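PDB 6VW4: aromatic-ring-hydroxylating dioxygenase beta subunit from Catenulispora acidiphila, which is of unknown function but has an NTF2-like (SnoaL-type) fold, binds the polyketide S-DNPA and may act in polyketide biosynthesis. Local coordinates for residues F30-G41 and I53-N63. Numbering follows the deposited sequence.
With SDN ([(3S)-9-hydroxy-1-methyl-10-oxo-4,10-dihydro-3H-benzo[g]isochromen-3-yl]acetic acid), chain C.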
ATOM      1  N   PHE A  30      16.948 -14.771   5.280  1.00 47.13           N
ATOM      2  CA  PHE A  30      17.540 -14.457   3.985  1.00 47.89           C
ATOM      3  C   PHE A  30      17.573 -15.656   3.035  1.00 54.44           C
ATOM      4  O   PHE A  30      17.584 -15.469   1.806  1.00 47.33           O
ATOM      5  CB  PHE A  30      18.957 -13.920   4.173  1.00 55.18           C
ATOM      6  CG  PHE A  30      19.030 -12.657   4.957  1.00 54.61           C
ATOM      7  CD1 PHE A  30      17.974 -11.767   4.969  1.00 54.63           C
ATOM      8  CD2 PHE A  30      20.170 -12.358   5.691  1.00 55.38           C
ATOM      9  CE1 PHE A  30      18.039 -10.598   5.697  1.00 53.33           C
ATOM     10  CE2 PHE A  30      20.248 -11.198   6.433  1.00 60.99           C
ATOM     11  CZ  PHE A  30      19.179 -10.306   6.435  1.00 62.66           C
ATOM     12  N   GLU A  31      17.617 -16.884   3.557  1.00 53.18           N
ATOM     13  CA  GLU A  31      17.655 -18.043   2.663  1.00 59.53           C
ATOM     14  C   GLU A  31      16.288 -18.284   2.046  1.00 44.57           C
ATOM     15  O   GLU A  31      16.172 -18.500   0.833  1.00 48.17           O
ATOM     16  CB  GLU A  31      18.120 -19.298   3.410  1.00 61.72           C
ATOM     17  CG  GLU A  31      19.593 -19.273   3.821  1.00 71.23           C
ATOM     18  CD  GLU A  31      19.841 -18.524   5.142  1.00 91.83           C
ATOM     19  OE1 GLU A  31      20.943 -18.697   5.722  1.00 89.79           O
ATOM     20  OE2 GLU A  31      18.950 -17.760   5.598  1.00 74.74           O
ATOM     21  N   GLU A  32      15.240 -18.220   2.871  1.00 44.57           N
ATOM     22  CA  GLU A  32      13.878 -18.335   2.353  1.00 49.48           C
ATOM     23  C   GLU A  32      13.625 -17.287   1.283  1.00 44.88           C
ATOM     24  O   GLU A  32      12.955 -17.555   0.282  1.00 45.95           O
ATOM     25  CB  GLU A  32      12.853 -18.141   3.468  1.00 52.75           C
ATOM     26  CG  GLU A  32      12.675 -19.252   4.429  1.00 57.73           C
ATOM     27  CD  GLU A  32      11.497 -18.979   5.362  1.00 86.52           C
ATOM     28  OE1 GLU A  32      10.521 -18.296   4.938  1.00 79.34           O
ATOM     29  OE2 GLU A  32      11.548 -19.455   6.517  1.00 92.39           O
ATOM     30  N   TYR A  33      14.148 -16.072   1.494  1.00 35.44           N
ATOM     31  CA  TYR A  33      13.959 -15.014   0.519  1.00 38.45           C
ATOM     32  C   TYR A  33      14.654 -15.372  -0.771  1.00 40.99           C
ATOM     33  O   TYR A  33      14.082 -15.200  -1.851  1.00 39.49           O
ATOM     34  CB  TYR A  33      14.465 -13.676   1.059  1.00 43.68           C
ATOM     35  CG  TYR A  33      14.536 -12.534   0.052  1.00 36.52           C
ATOM     36  CD1 TYR A  33      13.412 -11.815  -0.267  1.00 39.15           C
ATOM     37  CD2 TYR A  33      15.727 -12.177  -0.564  1.00 42.42           C
ATOM     38  CE1 TYR A  33      13.448 -10.765  -1.142  1.00 42.77           C
ATOM     39  CE2 TYR A  33      15.768 -11.124  -1.474  1.00 44.60           C
ATOM     40  CZ  TYR A  33      14.611 -10.409  -1.727  1.00 44.03           C
ATOM     41  OH  TYR A  33      14.568  -9.359  -2.603  1.00 41.97           O
ATOM     42  N   ALA A  34      15.892 -15.869  -0.683  1.00 45.46           N
ATOM     43  CA  ALA A  34      16.616 -16.218  -1.906  1.00 46.89           C
ATOM     44  C   ALA A  34      15.944 -17.370  -2.641  1.00 35.53           C
ATOM     45  O   ALA A  34      16.019 -17.439  -3.864  1.00 34.95           O
ATOM     46  CB  ALA A  34      18.078 -16.562  -1.599  1.00 51.45           C
ATOM     47  N   ASP A  35      15.261 -18.257  -1.925  1.00 37.20           N
ATOM     48  CA  ASP A  35      14.544 -19.348  -2.575  1.00 41.88           C
ATOM     49  C   ASP A  35      13.291 -18.906  -3.313  1.00 51.34           C
ATOM     50  O   ASP A  35      12.629 -19.756  -3.925  1.00 50.12           O
ATOM     51  CB  ASP A  35      14.115 -20.418  -1.551  1.00 54.61           C
ATOM     52  CG  ASP A  35      15.295 -21.252  -1.033  1.00 58.00           C
ATOM     53  OD1 ASP A  35      16.388 -21.194  -1.645  1.00 57.32           O
ATOM     54  OD2 ASP A  35      15.135 -21.941  -0.007  1.00 71.32           O
ATOM     55  N   THR A  36      12.884 -17.638  -3.211  1.00 44.87           N
ATOM     56  CA  THR A  36      11.779 -17.175  -4.050  1.00 46.45           C
ATOM     57  C   THR A  36      12.280 -16.617  -5.362  1.00 34.20           C
ATOM     58  O   THR A  36      11.472 -16.221  -6.220  1.00 34.11           O
ATOM     59  CB  THR A  36      10.928 -16.112  -3.334  1.00 43.37           C
ATOM     60  OG1 THR A  36      11.667 -14.890  -3.245  1.00 37.78           O
ATOM     61  CG2 THR A  36      10.528 -16.589  -1.949  1.00 36.42           C
ATOM     62  N   PHE A  37      13.591 -16.521  -5.509  1.00 31.84           N
ATOM     63  CA  PHE A  37      14.202 -16.186  -6.787  1.00 36.83           C
ATOM     64  C   PHE A  37      14.503 -17.465  -7.579  1.00 37.60           C
ATOM     65  O   PHE A  37      14.611 -18.547  -7.020  1.00 38.79           O
ATOM     66  CB  PHE A  37      15.492 -15.401  -6.573  1.00 37.07           C
ATOM     67  CG  PHE A  37      15.298 -13.934  -6.220  1.00 32.68           C
ATOM     68  CD1 PHE A  37      14.835 -13.553  -4.977  1.00 41.39           C
ATOM     69  CD2 PHE A  37      15.593 -12.949  -7.154  1.00 34.90           C
ATOM     70  CE1 PHE A  37      14.700 -12.225  -4.657  1.00 38.76           C
ATOM     71  CE2 PHE A  37      15.465 -11.615  -6.839  1.00 40.55           C
ATOM     72  CZ  PHE A  37      15.024 -11.255  -5.592  1.00 39.49           C
ATOM     73  N   THR A  38      14.632 -17.332  -8.895  1.00 33.55           N
ATOM     74  CA  THR A  38      15.114 -18.457  -9.671  1.00 39.26           C
ATOM     75  C   THR A  38      16.566 -18.755  -9.299  1.00 48.98           C
ATOM     76  O   THR A  38      17.240 -17.914  -8.706  1.00 39.83           O
ATOM     77  CB  THR A  38      15.037 -18.188 -11.162  1.00 34.87           C
ATOM     78  OG1 THR A  38      15.825 -17.045 -11.473  1.00 40.83           O
ATOM     79  CG2 THR A  38      13.617 -17.976 -11.604  1.00 37.85           C
ATOM     80  N   PRO A  39      17.072 -19.958  -9.631  1.00 57.83           N
ATOM     81  CA  PRO A  39      18.476 -20.292  -9.255  1.00 44.65           C
ATOM     82  C   PRO A  39      19.504 -19.337  -9.834  1.00 43.39           C
ATOM     83  O   PRO A  39      20.551 -19.120  -9.202  1.00 46.27           O
ATOM     84  CB  PRO A  39      18.660 -21.716  -9.801  1.00 45.90           C
ATOM     85  CG  PRO A  39      17.204 -22.313  -9.755  1.00 48.49           C
ATOM     86  CD  PRO A  39      16.325 -21.132 -10.144  1.00 39.51           C
ATOM     87  N   ASP A  40      19.210 -18.739 -10.998  1.00 39.34           N
ATOM     88  CA  ASP A  40      20.041 -17.732 -11.644  1.00 39.92           C
ATOM     89  C   ASP A  40      19.479 -16.312 -11.477  1.00 39.06           C
ATOM     90  O   ASP A  40      19.716 -15.439 -12.320  1.00 36.96           O
ATOM     91  CB  ASP A  40      20.202 -18.091 -13.128  1.00 34.70           C
ATOM     92  CG  ASP A  40      18.874 -18.239 -13.841  1.00 45.04           C
ATOM     93  OD1 ASP A  40      17.869 -18.325 -13.129  1.00 41.93           O
ATOM     94  OD2 ASP A  40      18.818 -18.237 -15.101  1.00 53.29           O
ATOM     95  N   GLY A  41      18.754 -16.065 -10.385  1.00 45.36           N
ATOM     96  CA  GLY A  41      18.035 -14.802 -10.234  1.00 46.32           C
ATOM     97  C   GLY A  41      18.962 -13.613 -10.010  1.00 45.08           C
ATOM     98  O   GLY A  41      19.971 -13.696  -9.300  1.00 38.13           O
ATOM     99  N   ILE A  53      23.907 -12.397  -8.067  1.00 51.49           N
ATOM    100  CA  ILE A  53      23.361 -13.296  -9.081  1.00 51.44           C
ATOM    101  C   ILE A  53      23.394 -14.719  -8.564  1.00 52.31           C
ATOM    102  O   ILE A  53      24.442 -15.218  -8.145  1.00 50.54           O
ATOM    103  CB  ILE A  53      24.102 -13.192 -10.414  1.00 48.87           C
ATOM    104  CG1 ILE A  53      24.379 -11.713 -10.720  1.00 51.97           C
ATOM    105  CG2 ILE A  53      23.262 -13.820 -11.521  1.00 66.21           C
ATOM    106  CD1 ILE A  53      24.703 -11.434 -12.152  1.00 45.67           C
ATOM    107  N   GLY A  54      22.248 -15.366  -8.582  1.00 46.76           N
ATOM    108  CA  GLY A  54      22.121 -16.637  -7.928  1.00 39.09           C
ATOM    109  C   GLY A  54      21.831 -16.489  -6.456  1.00 42.15           C
ATOM    110  O   GLY A  54      22.167 -15.490  -5.822  1.00 45.64           O
ATOM    111  N   ARG A  55      21.205 -17.541  -5.918  1.00 42.55           N
ATOM    112  CA  ARG A  55      20.749 -17.535  -4.536  1.00 49.34           C
ATOM    113  C   ARG A  55      21.888 -17.345  -3.547  1.00 58.01           C
ATOM    114  O   ARG A  55      21.727 -16.633  -2.545  1.00 63.03           O
ATOM    115  CB  ARG A  55      19.992 -18.823  -4.244  1.00 44.43           C
ATOM    116  CG  ARG A  55      18.832 -19.063  -5.210  1.00 40.59           C
ATOM    117  CD  ARG A  55      17.823 -20.042  -4.628  1.00 44.44           C
ATOM    118  NE  ARG A  55      16.650 -20.208  -5.500  1.00 57.64           N
ATOM    119  CZ  ARG A  55      16.131 -21.384  -5.874  1.00 50.98           C
ATOM    120  NH1 ARG A  55      16.676 -22.523  -5.466  1.00 67.50           N
ATOM    121  NH2 ARG A  55      15.071 -21.424  -6.670  1.00 44.42           N
ATOM    122  N   GLU A  56      23.035 -17.982  -3.784  1.00 62.23           N
ATOM    123  CA  GLU A  56      24.125 -17.872  -2.816  1.00 51.54           C
ATOM    124  C   GLU A  56      24.646 -16.438  -2.756  1.00 51.91           C
ATOM    125  O   GLU A  56      24.959 -15.919  -1.673  1.00 50.47           O
ATOM    126  CB  GLU A  56      25.254 -18.858  -3.162  1.00 53.59           C
ATOM    127  N   ALA A  57      24.755 -15.780  -3.912  1.00 47.30           N
ATOM    128  CA  ALA A  57      25.236 -14.407  -3.930  1.00 45.49           C
ATOM    129  C   ALA A  57      24.219 -13.474  -3.273  1.00 66.39           C
ATOM    130  O   ALA A  57      24.595 -12.517  -2.581  1.00 63.29           O
ATOM    131  CB  ALA A  57      25.528 -13.983  -5.368  1.00 50.84           C
ATOM    132  N   ILE A  58      22.928 -13.766  -3.452  1.00 54.37           N
ATOM    133  CA  ILE A  58      21.874 -12.998  -2.803  1.00 50.59           C
ATOM    134  C   ILE A  58      21.983 -13.136  -1.299  1.00 48.28           C
ATOM    135  O   ILE A  58      21.976 -12.140  -0.568  1.00 50.29           O
ATOM    136  CB  ILE A  58      20.490 -13.455  -3.307  1.00 50.13           C
ATOM    137  CG1 ILE A  58      20.200 -12.862  -4.668  1.00 41.61           C
ATOM    138  CG2 ILE A  58      19.335 -13.017  -2.390  1.00 41.32           C
ATOM    139  CD1 ILE A  58      19.013 -13.538  -5.395  1.00 48.92           C
ATOM    140  N   VAL A  59      22.047 -14.370  -0.805  1.00 51.09           N
ATOM    141  CA  VAL A  59      22.129 -14.529   0.644  1.00 57.95           C
ATOM    142  C   VAL A  59      23.388 -13.879   1.213  1.00 62.89           C
ATOM    143  O   VAL A  59      23.361 -13.350   2.340  1.00 59.50           O
ATOM    144  CB  VAL A  59      22.065 -16.005   1.057  1.00 59.93           C
ATOM    145  CG1 VAL A  59      22.480 -16.119   2.552  1.00 57.05           C
ATOM    146  CG2 VAL A  59      20.695 -16.582   0.784  1.00 54.21           C
ATOM    147  N   ARG A  60      24.501 -13.927   0.474  1.00 70.02           N
ATOM    148  CA  ARG A  60      25.723 -13.304   0.956  1.00 68.44           C
ATOM    149  C   ARG A  60      25.593 -11.794   0.963  1.00 65.62           C
ATOM    150  O   ARG A  60      26.024 -11.134   1.921  1.00 65.97           O
ATOM    151  CB  ARG A  60      26.906 -13.763   0.090  1.00 65.72           C
ATOM    152  CG  ARG A  60      28.179 -12.891  -0.068  1.00 84.74           C
ATOM    153  CD  ARG A  60      29.078 -13.509  -1.244  1.00 86.06           C
ATOM    154  NE  ARG A  60      28.736 -14.924  -1.536  1.00 83.65           N
ATOM    155  CZ  ARG A  60      28.490 -15.459  -2.747  1.00 79.32           C
ATOM    156  NH1 ARG A  60      28.567 -14.744  -3.861  1.00 61.05           N
ATOM    157  NH2 ARG A  60      28.152 -16.747  -2.845  1.00 81.05           N
ATOM    158  N   GLU A  61      25.013 -11.217  -0.093  1.00 58.74           N
ATOM    159  CA  GLU A  61      24.918  -9.763  -0.119  1.00 61.10           C
ATOM    160  C   GLU A  61      23.967  -9.222   0.942  1.00 61.89           C
ATOM    161  O   GLU A  61      24.130  -8.079   1.354  1.00 68.42           O
ATOM    162  CB  GLU A  61      24.470  -9.269  -1.487  1.00 54.77           C
ATOM    163  CG  GLU A  61      24.569  -7.740  -1.618  1.00 70.31           C
ATOM    164  CD  GLU A  61      25.022  -7.286  -3.005  1.00 97.42           C
ATOM    165  OE1 GLU A  61      26.207  -7.503  -3.340  1.00109.90           O
ATOM    166  OE2 GLU A  61      24.207  -6.702  -3.767  1.00 95.88           O
ATOM    167  N   LEU A  62      22.978 -10.002   1.390  1.00 59.90           N
ATOM    168  CA  LEU A  62      22.112  -9.543   2.472  1.00 65.47           C
ATOM    169  C   LEU A  62      22.794  -9.660   3.829  1.00 71.70           C
ATOM    170  O   LEU A  62      22.526  -8.853   4.729  1.00 67.93           O
ATOM    171  CB  LEU A  62      20.803 -10.329   2.493  1.00 57.86           C
ATOM    172  CG  LEU A  62      19.882 -10.089   1.297  1.00 59.42           C
ATOM    173  CD1 LEU A  62      18.752 -11.119   1.305  1.00 57.38           C
ATOM    174  CD2 LEU A  62      19.350  -8.664   1.257  1.00 59.52           C
ATOM    175  N   ASN A  63      23.662 -10.660   3.999  1.00 71.67           N
ATOM    176  CA  ASN A  63      24.447 -10.757   5.228  1.00 71.01           C
ATOM    177  C   ASN A  63      25.480  -9.628   5.315  1.00 77.54           C
ATOM    178  O   ASN A  63      25.715  -9.084   6.399  1.00 83.76           O
ATOM    179  CB  ASN A  63      25.120 -12.132   5.308  1.00 59.65           C
ATOM    180  CG  ASN A  63      24.210 -13.203   5.900  1.00 66.53           C
ATOM    181  OD1 ASN A  63      23.418 -12.943   6.803  1.00 71.85           O
ATOM    182  ND2 ASN A  63      24.329 -14.412   5.395  1.00 64.45           N
TER
HETATM  183  O4  SDN C 201      14.378  -6.736  -1.523  1.00 64.73           O
HETATM  184  C11 SDN C 201      13.883  -5.497  -1.933  1.00 57.36           C
HETATM  185  C12 SDN C 201      14.526  -4.303  -1.605  1.00 58.35           C
HETATM  186  C13 SDN C 201      15.825  -4.368  -0.770  1.00 66.94           C
HETATM  187  O5  SDN C 201      16.258  -5.416  -0.421  1.00 70.41           O
HETATM  188  C14 SDN C 201      16.533  -3.075  -0.409  1.00 81.79           C
HETATM  189  C15 SDN C 201      17.847  -3.129   0.408  1.00 89.40           C
HETATM  190  O3  SDN C 201      18.766  -2.038   0.188  1.00 88.46           O
HETATM  191  C16 SDN C 201      18.263  -4.340   1.257  1.00 82.42           C
HETATM  192  C10 SDN C 201      12.694  -5.444  -2.641  1.00 67.24           C
HETATM  193  C9  SDN C 201      12.160  -4.212  -3.052  1.00 58.92           C
HETATM  194  C8  SDN C 201      12.806  -3.026  -2.739  1.00 60.13           C
HETATM  195  C7  SDN C 201      13.988  -3.060  -2.007  1.00 70.66           C
HETATM  196  C6  SDN C 201      14.704  -1.718  -1.645  1.00 72.91           C
HETATM  197  C5  SDN C 201      15.998  -1.804  -0.839  1.00 78.70           C
HETATM  198  C4  SDN C 201      16.698  -0.563  -0.502  1.00 86.00           C
HETATM  199  C3  SDN C 201      18.115  -0.728   0.023  1.00 86.87           C
HETATM  200  C2  SDN C 201      17.916  -0.197   1.431  1.00 87.75           C
HETATM  201  C1  SDN C 201      18.526   1.122   1.857  1.00 88.97           C
HETATM  202  O2  SDN C 201      19.153   1.816   1.022  1.00 87.12           O
HETATM  203  O1  SDN C 201      18.393   1.486   3.061  1.00 98.21           O
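Arg-55 grips the carbonyl oxygen of Phe-37 side-on with two donors: NE lies 3.0 Å from Phe-37 O, and NH2 lies 2.9 Å from the same oxygen. Both bonds run in the guanidinium plane, though NE stands above the carbonyl plane. Arginine suits the place because its long, extended chain reaches across from the helix start and its flat head offers two N-H groups side by side. Pro-39 CG covers one guanidinium face, and the Asp-35 carboxylate adds a long salt bridge through charge alone. At the helix N-cap, Gly-54 N donates to Gly-41 O (2.9 Å); at the backbone angles of Gly-54 any side chain would collide with Ile-53 O.

Apolar contacts join the helices; the axes of 30-34 and 55-63 run roughly antiparallel (143°), 9.0 Å apart at closest approach. Small Ala-34 admits Val-59 CG2 to 3.5 Å of its CB. Leu-62 CB sits over the centre of the Phe-30 ring in a CH-pi contact; Ile-58 CD1 makes another over Phe-37, offset toward the rim. The Tyr-33 ring, its CG anti to the backbone N (chi1 170°), passes Leu-62 CD1 to the ligand, where SDN O4 donates to Tyr-33 OH (2.8 Å). Polar bonds thus tie turn 37-41 to the helix start, while the apolar seam helps place Tyr-33.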